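Local atomic coordinates of serine acetyltransferase 1, putative (PDB entry 7BW9), a protein that probably transfers an acetyl group to serine in cysteine biosynthesis, and binds cysteine. Residues A[242-254]-A[257-269]. Numbering follows the deposited sequence.
Sequences ITIGSNVKIGANC and TQNIDQDQIVFIS
Thr243 N donates to the side-chain OD1 of Asn259 at 2.8 Å. The donor stands above the amide carbonyl plane, 35° out of it. Asn259 CG lies beside its own backbone N (chi1 -67°), which turns OD1 back over the Ile242-Thr243 link. The remaining cross-bonds are backbone to backbone. Ile260 N gives to Thr243 O, and Ile260 O takes Gly245 N at 2.8 Å. Asp263 N reaches Ser246 O at the corner. The backbone of Lys249 is held twice: its N gives to Gln264 O, and its O receives Val266 N at 2.9 Å in a nearly straight bond (175°). Gly251 N ends the parallel ladder on Val266 O. Beyond it a water donates to Ala252 O and accepts from Ile268 N. Inside, Ile244 CD1 packs alongside Ile260 CB at 3.7 Å, and the side chain of Val248 runs across that of Ile260, CG2 to CG2 at 4.0 Å. Residues 242-254 and 257-269 belong to successive coils of the left-handed beta-helix. Strand 249-250 lies between strands 231-232 and 264-267. Residues 264-267 also pair antiparallel with a strand of the second subunit, and Gln264 NE2 is hydrogen-bonded to Thr276 OG1 of that second subunit. Phe209 of the third subunit packs on Lys249 and Ile265.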
loop_
_atom_site.group_PDB
_atom_site.type_symbol
_atom_site.label_atom_id
_atom_site.label_comp_id
_atom_site.label_asym_id
_atom_site.label_seq_id
_atom_site.Cartn_x
_atom_site.Cartn_y
_atom_site.Cartn_z
ATOM N N ILE A 242 22.624 12.148 -9.080
ATOM C CA ILE A 242 23.693 11.302 -9.567
ATOM C C ILE A 242 23.192 10.625 -10.825
ATOM O O ILE A 242 21.990 10.600 -11.108
ATOM C CB ILE A 242 24.124 10.265 -8.518
ATOM C CG1 ILE A 242 22.955 9.338 -8.178
ATOM C CG2 ILE A 242 24.661 10.971 -7.270
ATOM C CD1 ILE A 242 23.208 8.426 -6.989
ATOM N N THR A 243 24.126 10.067 -11.579
ATOM C CA THR A 243 23.831 9.396 -12.833
ATOM C C THR A 243 24.259 7.944 -12.726
ATOM O O THR A 243 25.350 7.650 -12.223
ATOM C CB THR A 243 24.540 10.083 -14.007
ATOM O OG1 THR A 243 23.976 11.382 -14.203
ATOM C CG2 THR A 243 24.363 9.286 -15.278
ATOM N N ILE A 244 23.388 7.045 -13.166
ATOM C CA ILE A 244 23.676 5.617 -13.248
ATOM C C ILE A 244 23.745 5.267 -14.723
ATOM O O ILE A 244 22.747 5.399 -15.444
ATOM C CB ILE A 244 22.603 4.769 -12.541
ATOM C CG1 ILE A 244 22.454 5.172 -11.066
ATOM C CG2 ILE A 244 22.894 3.272 -12.702
ATOM C CD1 ILE A 244 23.743 5.275 -10.332
ATOM N N GLY A 245 24.904 4.810 -15.171
ATOM C CA GLY A 245 25.075 4.507 -16.574
ATOM C C GLY A 245 24.180 3.371 -17.038
ATOM O O GLY A 245 23.511 2.690 -16.258
ATOM N N SER A 246 24.182 3.167 -18.353
ATOM C CA SER A 246 23.461 2.058 -18.958
ATOM C C SER A 246 24.097 0.722 -18.596
ATOM O O SER A 246 25.295 0.636 -18.304
ATOM C CB SER A 246 23.445 2.208 -20.475
ATOM O OG SER A 246 22.937 3.471 -20.851
ATOM N N ASN A 247 23.277 -0.328 -18.619
ATOM C CA ASN A 247 23.720 -1.709 -18.392
ATOM C C ASN A 247 24.289 -1.915 -16.987
ATOM O O ASN A 247 25.199 -2.722 -16.786
ATOM C CB ASN A 247 24.744 -2.151 -19.447
ATOM C CG ASN A 247 24.170 -2.172 -20.855
ATOM O OD1 ASN A 247 24.583 -1.397 -21.721
ATOM N ND2 ASN A 247 23.220 -3.066 -21.089
ATOM N N VAL A 248 23.759 -1.198 -16.001
ATOM C CA VAL A 248 24.170 -1.329 -14.608
ATOM C C VAL A 248 23.132 -2.183 -13.891
ATOM O O VAL A 248 21.923 -2.018 -14.113
ATOM C CB VAL A 248 24.322 0.051 -13.944
ATOM C CG1 VAL A 248 24.390 -0.069 -12.407
ATOM C CG2 VAL A 248 25.556 0.759 -14.493
ATOM N N LYS A 249 23.605 -3.144 -13.099
ATOM C CA LYS A 249 22.767 -3.956 -12.219
ATOM C C LYS A 249 23.096 -3.599 -10.772
ATOM O O LYS A 249 24.255 -3.703 -10.348
ATOM C CB LYS A 249 22.992 -5.449 -12.455
ATOM C CG LYS A 249 23.192 -5.844 -13.908
ATOM C CD LYS A 249 21.870 -6.130 -14.590
ATOM C CE LYS A 249 22.050 -6.616 -16.031
ATOM N NZ LYS A 249 22.504 -8.040 -16.112
ATOM N N ILE A 250 22.094 -3.168 -10.019
ATOM C CA ILE A 250 22.291 -2.789 -8.623
ATOM C C ILE A 250 21.658 -3.852 -7.729
ATOM O O ILE A 250 20.460 -4.151 -7.846
ATOM C CB ILE A 250 21.736 -1.388 -8.346
ATOM C CG1 ILE A 250 22.523 -0.364 -9.168
ATOM C CG2 ILE A 250 21.787 -1.073 -6.851
ATOM C CD1 ILE A 250 21.802 0.943 -9.391
ATOM N N GLY A 251 22.476 -4.441 -6.858
ATOM C CA GLY A 251 22.001 -5.489 -5.984
ATOM C C GLY A 251 21.065 -4.969 -4.908
ATOM O O GLY A 251 20.999 -3.780 -4.612
ATOM N N ALA A 252 20.345 -5.904 -4.297
ATOM C CA ALA A 252 19.360 -5.570 -3.278
ATOM C C ALA A 252 19.983 -4.814 -2.111
ATOM O O ALA A 252 21.125 -5.062 -1.736
ATOM C CB ALA A 252 18.691 -6.845 -2.768
ATOM N N ASN A 253 19.220 -3.875 -1.551
ATOM C CA ASN A 253 19.536 -3.136 -0.331
ATOM C C ASN A 253 20.750 -2.222 -0.461
ATOM O O ASN A 253 21.179 -1.645 0.540
ATOM C CB ASN A 253 19.725 -4.081 0.870
ATOM C CG ASN A 253 18.406 -4.508 1.454
ATOM O OD1 ASN A 253 17.347 -4.072 0.980
ATOM N ND2 ASN A 253 18.444 -5.354 2.483
ATOM N N CYS A 254 21.291 -2.044 -1.665
ATOM C CA CYS A 254 22.391 -1.104 -1.862
ATOM C C CYS A 254 21.999 0.322 -1.492
ATOM O O CYS A 254 20.852 0.749 -1.662
ATOM C CB CYS A 254 22.861 -1.122 -3.316
ATOM S SG CYS A 254 23.994 -2.467 -3.667
ATOM N N THR A 257 24.999 6.708 -3.548
ATOM C CA THR A 257 25.001 8.160 -3.415
ATOM C C THR A 257 26.018 8.812 -4.346
ATOM O O THR A 257 26.242 10.022 -4.245
ATOM C CB THR A 257 25.296 8.579 -1.966
ATOM O OG1 THR A 257 26.439 7.860 -1.490
ATOM C CG2 THR A 257 24.100 8.305 -1.050
ATOM N N GLN A 258 26.630 8.044 -5.240
ATOM C CA GLN A 258 27.614 8.534 -6.192
ATOM C C GLN A 258 27.258 8.053 -7.591
ATOM O O GLN A 258 26.557 7.051 -7.761
ATOM C CB GLN A 258 29.022 8.034 -5.839
ATOM C CG GLN A 258 29.405 8.278 -4.398
ATOM C CD GLN A 258 30.701 7.599 -4.032
ATOM O OE1 GLN A 258 30.803 6.369 -4.058
ATOM N NE2 GLN A 258 31.705 8.396 -3.697
ATOM N N ASN A 259 27.762 8.775 -8.592
ATOM C CA ASN A 259 27.653 8.345 -9.977
ATOM C C ASN A 259 28.185 6.930 -10.132
ATOM O O ASN A 259 29.066 6.491 -9.394
ATOM C CB ASN A 259 28.436 9.271 -10.910
ATOM C CG ASN A 259 27.850 10.662 -10.996
ATOM O OD1 ASN A 259 26.671 10.876 -10.712
ATOM N ND2 ASN A 259 28.673 11.620 -11.425
ATOM N N ILE A 260 27.642 6.213 -11.107
ATOM C CA ILE A 260 28.075 4.860 -11.432
ATOM C C ILE A 260 28.221 4.779 -12.945
ATOM O O ILE A 260 27.259 5.037 -13.679
ATOM C CB ILE A 260 27.087 3.805 -10.907
ATOM C CG1 ILE A 260 27.037 3.858 -9.379
ATOM C CG2 ILE A 260 27.474 2.420 -11.358
ATOM C CD1 ILE A 260 26.151 2.819 -8.788
ATOM N N ASP A 261 29.425 4.457 -13.408
ATOM C CA ASP A 261 29.704 4.319 -14.829
ATOM C C ASP A 261 28.928 3.137 -15.411
ATOM O O ASP A 261 28.436 2.268 -14.693
ATOM C CB ASP A 261 31.205 4.110 -15.066
ATOM C CG ASP A 261 32.054 5.201 -14.448
ATOM O OD1 ASP A 261 31.518 6.303 -14.188
ATOM O OD2 ASP A 261 33.266 4.957 -14.230
ATOM N N GLN A 262 28.864 3.095 -16.737
ATOM C CA GLN A 262 28.165 2.020 -17.426
ATOM C C GLN A 262 28.829 0.666 -17.173
ATOM O O GLN A 262 29.970 0.576 -16.716
ATOM C CB GLN A 262 28.124 2.298 -18.926
ATOM C CG GLN A 262 29.494 2.315 -19.577
ATOM C CD GLN A 262 29.442 2.807 -21.008
ATOM O OE1 GLN A 262 29.126 3.967 -21.264
ATOM N NE2 GLN A 262 29.746 1.922 -21.953
ATOM N N ASP A 263 28.072 -0.400 -17.455
ATOM C CA ASP A 263 28.564 -1.785 -17.447
ATOM C C ASP A 263 29.069 -2.240 -16.077
ATOM O O ASP A 263 29.931 -3.119 -15.991
ATOM C CB ASP A 263 29.649 -1.992 -18.509
ATOM C CG ASP A 263 29.158 -1.668 -19.915
ATOM O OD1 ASP A 263 28.058 -2.142 -20.291
ATOM O OD2 ASP A 263 29.861 -0.932 -20.643
ATOM N N GLN A 264 28.525 -1.673 -15.000
ATOM C CA GLN A 264 28.899 -2.036 -13.638
ATOM C C GLN A 264 27.848 -2.923 -12.980
ATOM O O GLN A 264 26.643 -2.700 -13.136
ATOM C CB GLN A 264 29.081 -0.788 -12.774
ATOM C CG GLN A 264 30.163 0.148 -13.227
ATOM C CD GLN A 264 31.499 -0.525 -13.236
ATOM O OE1 GLN A 264 32.108 -0.729 -12.192
ATOM N NE2 GLN A 264 31.957 -0.900 -14.420
ATOM N N ILE A 265 28.314 -3.908 -12.216
ATOM C CA ILE A 265 27.498 -4.621 -11.238
ATOM C C ILE A 265 27.854 -4.084 -9.860
ATOM O O ILE A 265 29.033 -4.066 -9.491
ATOM C CB ILE A 265 27.746 -6.137 -11.292
ATOM C CG1 ILE A 265 27.509 -6.691 -12.697
ATOM C CG2 ILE A 265 26.875 -6.842 -10.265
ATOM C CD1 ILE A 265 27.720 -8.189 -12.785
ATOM N N VAL A 266 26.852 -3.592 -9.136
ATOM C CA VAL A 266 27.060 -2.968 -7.799
ATOM C C VAL A 266 26.351 -3.810 -6.742
ATOM O O VAL A 266 25.199 -4.181 -6.957
ATOM C CB VAL A 266 26.564 -1.516 -7.792
ATOM C CG1 VAL A 266 26.884 -0.807 -6.497
ATOM C CG2 VAL A 266 27.098 -0.737 -8.975
ATOM N N PHE A 267 27.020 -4.045 -5.621
ATOM C CA PHE A 267 26.458 -4.906 -4.557
ATOM C C PHE A 267 27.067 -4.536 -3.204
ATOM O O PHE A 267 28.174 -3.986 -3.160
ATOM C CB PHE A 267 26.787 -6.362 -4.886
ATOM C CG PHE A 267 28.236 -6.596 -5.219
ATOM C CD1 PHE A 267 28.725 -6.349 -6.492
ATOM C CD2 PHE A 267 29.125 -7.023 -4.253
ATOM C CE1 PHE A 267 30.062 -6.548 -6.794
ATOM C CE2 PHE A 267 30.465 -7.210 -4.550
ATOM C CZ PHE A 267 30.933 -6.978 -5.820
ATOM N N ILE A 268 26.365 -4.892 -2.129
ATOM C CA ILE A 268 26.866 -4.677 -0.740
ATOM C C ILE A 268 28.175 -5.468 -0.591
ATOM O O ILE A 268 28.239 -6.606 -1.057
ATOM C CB ILE A 268 25.775 -5.030 0.290
ATOM C CG1 ILE A 268 24.595 -4.059 0.182
ATOM C CG2 ILE A 268 26.354 -5.072 1.694
ATOM C CD1 ILE A 268 23.263 -4.633 0.573
ATOM N N SER A 269 29.164 -4.889 0.082
ATOM C CA SER A 269 30.513 -5.465 0.112
ATOM C C SER A 269 30.578 -6.778 0.881
ATOM O O SER A 269 31.424 -7.627 0.576
ATOM C CB SER A 269 31.510 -4.477 0.732
ATOM O OG SER A 269 31.441 -3.202 0.108
HETATM O O HOH W 1 23.557 -5.888 -2.738
#